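Local atomic coordinates of endo-beta-mannanase (Opitutaceae bacterium TAV5, PDB entry 7BOB), a protein that probably releases mannose units from the ends of beta-1,4-linked manno-oligosaccharides, as a homotrimeric family 5 glycoside hydrolase from termite hindgut bacteria. Residues A[251-254]-A[255-259]; A[294-297]-A[298-302]. All coordinates share one frame; numbering follows the deposited sequence.

In the fold
Contact 2 lies in the outer helical layer of the family 5 (beta/alpha)8 barrel, and contact 1 is the loop leading into a neighbouring helix of that layer; their centres are about 11 Å apart. Contact 1 (251-259) starts helix 258-272 after strand 237-241; contact 2 (294-302) spans about two and a half turns of helix 292-309, between strands 277-282 and 311-316. Leu-255 joins them: its CD2 lies 3.5 Å from CG of Tyr-298, and its CD1 lies 3.5 Å from CG2 of Thr-295. Contact 1 also faces helices 406-422 and 569-583 beyond the barrel. Asp-494 of a second subunit reaches both contacts, accepting a hydrogen bond from the backbone N of Leu-255 through OD1 and packing against His-294.

Contact 1 (A[251-254]-A[255-259]); sequences QGSG and LADPL
Asp-257 reaches back to the backbone of Ser-253 and uses both carboxylate oxygens. An anti chi1 (-178°) sends the carboxylate back toward the loop, where Ser-253 N donates over 2.9 Å to the anti lone pair of OD2. OD1 accepts from Leu-259 N, also at 2.9 Å, the N-cap bond, with the donor above the carboxylate plane; the one side chain thus caps the helix through OD1 and holds the preceding loop through OD2. Arg-569 adds a salt bridge to OD2, probably stabilising the negative charge. The packing is tightest at Gly-252, whose CA lies 3.5 Å from CD1 of Leu-259; a CB on Gly-252 would clash with that methyl group. Gly-254 O accepts from Asp-257 N at 3.0 Å, closing a type I beta turn. The looser side is at exposed Ala-256, where a water donates to Ser-253 O at 2.8 Å and accepts only weakly from Ala-256 N; Asp-494 of the second subunit accepts from Leu-255 N and, weakly, from Ala-256 N. The side chain of Leu-255, within the turn, packs on helix 292-309. A beta turn running into an aspartate N-cap is the motif here, starting helix 258-272 of the (beta/alpha)8 barrel.

Contact 2 (A[294-297]-A[298-302]); sequences HTDA and YLRAI
Asp-296 and Arg-300 form an i to i+4 salt bridge along helix 292-309, the helix of a beta-alpha-beta unit in the (beta/alpha)8 barrel. Arg-300 can be followed outward: CB and CG each lie 3.6 Å from Asp-296 O, CD touches both that carbonyl oxygen and OD1 of Asp-296, and NE donates to OD1 over 2.8 Å. The chain is extended from CG to NE. Beyond NE, CZ passes 3.8 Å from OD1, while NH2 has a long, weak ion pair with Glu-356 on the following helix. Asp-296 meets the arginine with CG opposite its own backbone N (chi1 167°), which swings OD1 toward the next turn. An alanine in place of Asp-296 removes the carboxylate, which would probably leave NE of Arg-300 without its ionic partner and the guanidinium freer to turn. Tyr-353 packs beside both residues. Beneath the bridge, the helix ladder runs from Tyr-298 N to His-294 O, Leu-299 N to Thr-295 O and Arg-300 N to Asp-296 O, with a weak rung from Ala-301 N to Ala-297 O. Among the buried residues, CG of Leu-299 sits 3.2 Å from Thr-295 O; separately, CG2 of Ile-302 lies over one face of the Tyr-298 ring near its rim. The carboxylate of Asp-296 and the guanidinium of Arg-300 have planes 69° apart: OD1 lies in the guanidinium plane at its edge, while NE meets OD1 on the syn side, 31° out of the carboxylate plane.

Contact 1 (A[251-254]-A[255-259])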
loop_
_atom_site.group_PDB
_atom_site.type_symbol
_atom_site.label_atom_id
_atom_site.label_comp_id
_atom_site.label_asym_id
_atom_site.label_seq_id
_atom_site.Cartn_x
_atom_site.Cartn_y
_atom_site.Cartn_z
ATOM N N GLN A 251 11.978 -9.967 14.068
ATOM C CA GLN A 251 13.348 -10.071 13.570
ATOM C C GLN A 251 14.276 -10.547 14.690
ATOM O O GLN A 251 14.658 -9.769 15.570
ATOM C CB GLN A 251 13.784 -8.719 13.020
ATOM C CG GLN A 251 14.875 -8.780 11.998
ATOM C CD GLN A 251 14.333 -8.725 10.610
ATOM O OE1 GLN A 251 13.112 -8.827 10.405
ATOM N NE2 GLN A 251 15.223 -8.585 9.626
ATOM N N GLY A 252 14.642 -11.830 14.671
ATOM C CA GLY A 252 15.660 -12.330 15.572
ATOM C C GLY A 252 17.057 -11.988 15.087
ATOM O O GLY A 252 17.251 -11.335 14.066
ATOM N N SER A 253 18.056 -12.467 15.824
ATOM C CA SER A 253 19.447 -12.130 15.542
ATOM C C SER A 253 20.289 -13.306 15.067
ATOM O O SER A 253 21.494 -13.133 14.851
ATOM C CB SER A 253 20.098 -11.471 16.760
ATOM O OG SER A 253 19.280 -10.405 17.224
ATOM N N GLY A 254 19.689 -14.474 14.855
ATOM C CA GLY A 254 20.411 -15.559 14.213
ATOM C C GLY A 254 20.609 -16.809 15.046
ATOM O O GLY A 254 19.861 -17.068 15.992
ATOM N N LEU A 255 21.630 -17.589 14.694
ATOM C CA LEU A 255 21.754 -18.949 15.212
ATOM C C LEU A 255 21.884 -18.968 16.734
ATOM O O LEU A 255 21.310 -19.837 17.403
ATOM C CB LEU A 255 22.949 -19.631 14.570
ATOM C CG LEU A 255 22.771 -19.882 13.082
ATOM C CD1 LEU A 255 24.116 -20.142 12.429
ATOM C CD2 LEU A 255 21.798 -21.022 12.859
ATOM N N ALA A 256 22.611 -18.004 17.301
ATOM C CA ALA A 256 22.826 -17.962 18.751
ATOM C C ALA A 256 21.690 -17.287 19.516
ATOM O O ALA A 256 21.694 -17.333 20.753
ATOM C CB ALA A 256 24.138 -17.234 19.072
ATOM N N ASP A 257 20.726 -16.659 18.826
ATOM C CA ASP A 257 19.678 -15.901 19.509
ATOM C C ASP A 257 18.589 -16.832 20.028
ATOM O O ASP A 257 18.001 -17.578 19.241
ATOM C CB ASP A 257 19.073 -14.864 18.555
ATOM C CG ASP A 257 17.991 -14.000 19.212
ATOM O OD1 ASP A 257 17.763 -14.093 20.444
ATOM O OD2 ASP A 257 17.349 -13.227 18.481
ATOM N N PRO A 258 18.288 -16.814 21.325
ATOM C CA PRO A 258 17.111 -17.556 21.827
ATOM C C PRO A 258 15.778 -17.198 21.141
ATOM O O PRO A 258 14.905 -18.073 21.028
ATOM C CB PRO A 258 17.076 -17.180 23.318
ATOM C CG PRO A 258 18.482 -16.764 23.648
ATOM C CD PRO A 258 19.085 -16.197 22.404
ATOM N N LEU A 259 15.561 -15.936 20.735
ATOM C CA LEU A 259 14.355 -15.610 19.955
ATOM C C LEU A 259 14.311 -16.415 18.658
ATOM O O LEU A 259 13.345 -17.138 18.395
ATOM C CB LEU A 259 14.275 -14.104 19.647
ATOM C CG LEU A 259 13.017 -13.545 18.916
ATOM C CD1 LEU A 259 13.045 -13.766 17.385
ATOM C CD2 LEU A 259 11.713 -14.113 19.462
HETATM O O HOH W 1 22.744 -15.002 16.576
#

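Contact 2 (A[294-297]-A[298-302])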
loop_
_atom_site.group_PDB
_atom_site.type_symbol
_atom_site.label_atom_id
_atom_site.label_comp_id
_atom_site.label_asym_id
_atom_site.label_seq_id
_atom_site.Cartn_x
_atom_site.Cartn_y
_atom_site.Cartn_z
ATOM N N HIS A 294 28.263 -22.249 15.663
ATOM C CA HIS A 294 26.930 -21.690 15.882
ATOM C C HIS A 294 25.825 -22.589 15.336
ATOM O O HIS A 294 24.769 -22.720 15.969
ATOM C CB HIS A 294 26.854 -20.294 15.274
ATOM C CG HIS A 294 27.989 -19.420 15.696
ATOM N ND1 HIS A 294 28.181 -19.039 17.009
ATOM C CD2 HIS A 294 29.016 -18.889 14.992
ATOM C CE1 HIS A 294 29.264 -18.288 17.090
ATOM N NE2 HIS A 294 29.792 -18.183 15.880
ATOM N N THR A 295 26.038 -23.211 14.169
ATOM C CA THR A 295 25.013 -24.103 13.645
ATOM C C THR A 295 24.851 -25.322 14.544
ATOM O O THR A 295 23.735 -25.821 14.749
ATOM C CB THR A 295 25.356 -24.509 12.206
ATOM O OG1 THR A 295 26.630 -25.172 12.163
ATOM C CG2 THR A 295 25.403 -23.246 11.312
ATOM N N ASP A 296 25.954 -25.782 15.129
ATOM C CA ASP A 296 25.905 -26.928 16.036
ATOM C C ASP A 296 25.073 -26.610 17.282
ATOM O O ASP A 296 24.178 -27.380 17.664
ATOM C CB ASP A 296 27.345 -27.332 16.370
ATOM C CG ASP A 296 27.446 -28.275 17.518
ATOM O OD1 ASP A 296 26.908 -29.391 17.436
ATOM O OD2 ASP A 296 28.086 -27.893 18.504
ATOM N N ALA A 297 25.321 -25.453 17.900
ATOM C CA ALA A 297 24.540 -25.069 19.078
ATOM C C ALA A 297 23.079 -24.819 18.716
ATOM O O ALA A 297 22.172 -25.178 19.484
ATOM C CB ALA A 297 25.141 -23.824 19.737
ATOM N N TYR A 298 22.830 -24.220 17.539
ATOM C CA TYR A 298 21.458 -23.986 17.107
ATOM C C TYR A 298 20.696 -25.295 16.984
ATOM O O TYR A 298 19.564 -25.422 17.472
ATOM C CB TYR A 298 21.455 -23.231 15.770
ATOM C CG TYR A 298 20.096 -23.111 15.123
ATOM C CD1 TYR A 298 19.201 -22.121 15.523
ATOM C CD2 TYR A 298 19.716 -23.965 14.090
ATOM C CE1 TYR A 298 17.955 -21.992 14.929
ATOM C CE2 TYR A 298 18.470 -23.834 13.467
ATOM C CZ TYR A 298 17.596 -22.853 13.895
ATOM O OH TYR A 298 16.359 -22.734 13.298
ATOM N N LEU A 299 21.306 -26.283 16.326
ATOM C CA LEU A 299 20.620 -27.548 16.123
ATOM C C LEU A 299 20.357 -28.236 17.451
ATOM O O LEU A 299 19.265 -28.784 17.661
ATOM C CB LEU A 299 21.429 -28.445 15.190
ATOM C CG LEU A 299 21.526 -27.924 13.747
ATOM C CD1 LEU A 299 22.398 -28.831 12.912
ATOM C CD2 LEU A 299 20.153 -27.761 13.109
ATOM N N ARG A 300 21.325 -28.173 18.379
ATOM C CA ARG A 300 21.127 -28.809 19.678
ATOM C C ARG A 300 20.007 -28.153 20.465
ATOM O O ARG A 300 19.472 -28.778 21.389
ATOM C CB ARG A 300 22.435 -28.807 20.495
ATOM C CG ARG A 300 23.371 -29.929 20.005
ATOM C CD ARG A 300 24.849 -29.616 20.210
ATOM N NE ARG A 300 25.665 -30.650 19.579
ATOM C CZ ARG A 300 25.781 -31.900 20.041
ATOM N NH1 ARG A 300 25.144 -32.262 21.143
ATOM N NH2 ARG A 300 26.522 -32.792 19.393
ATOM N N ALA A 301 19.637 -26.914 20.131
ATOM C CA ALA A 301 18.473 -26.334 20.781
ATOM C C ALA A 301 17.177 -26.669 20.035
ATOM O O ALA A 301 16.209 -27.148 20.639
ATOM C CB ALA A 301 18.644 -24.813 20.912
ATOM N N ILE A 302 17.130 -26.445 18.724
ATOM C CA ILE A 302 15.817 -26.455 18.087
ATOM C C ILE A 302 15.266 -27.862 17.894
ATOM O O ILE A 302 14.046 -28.052 17.955
ATOM C CB ILE A 302 15.857 -25.693 16.755
ATOM C CG1 ILE A 302 16.841 -26.350 15.804
ATOM C CG2 ILE A 302 16.181 -24.208 16.999
ATOM C CD1 ILE A 302 16.243 -26.588 14.437
#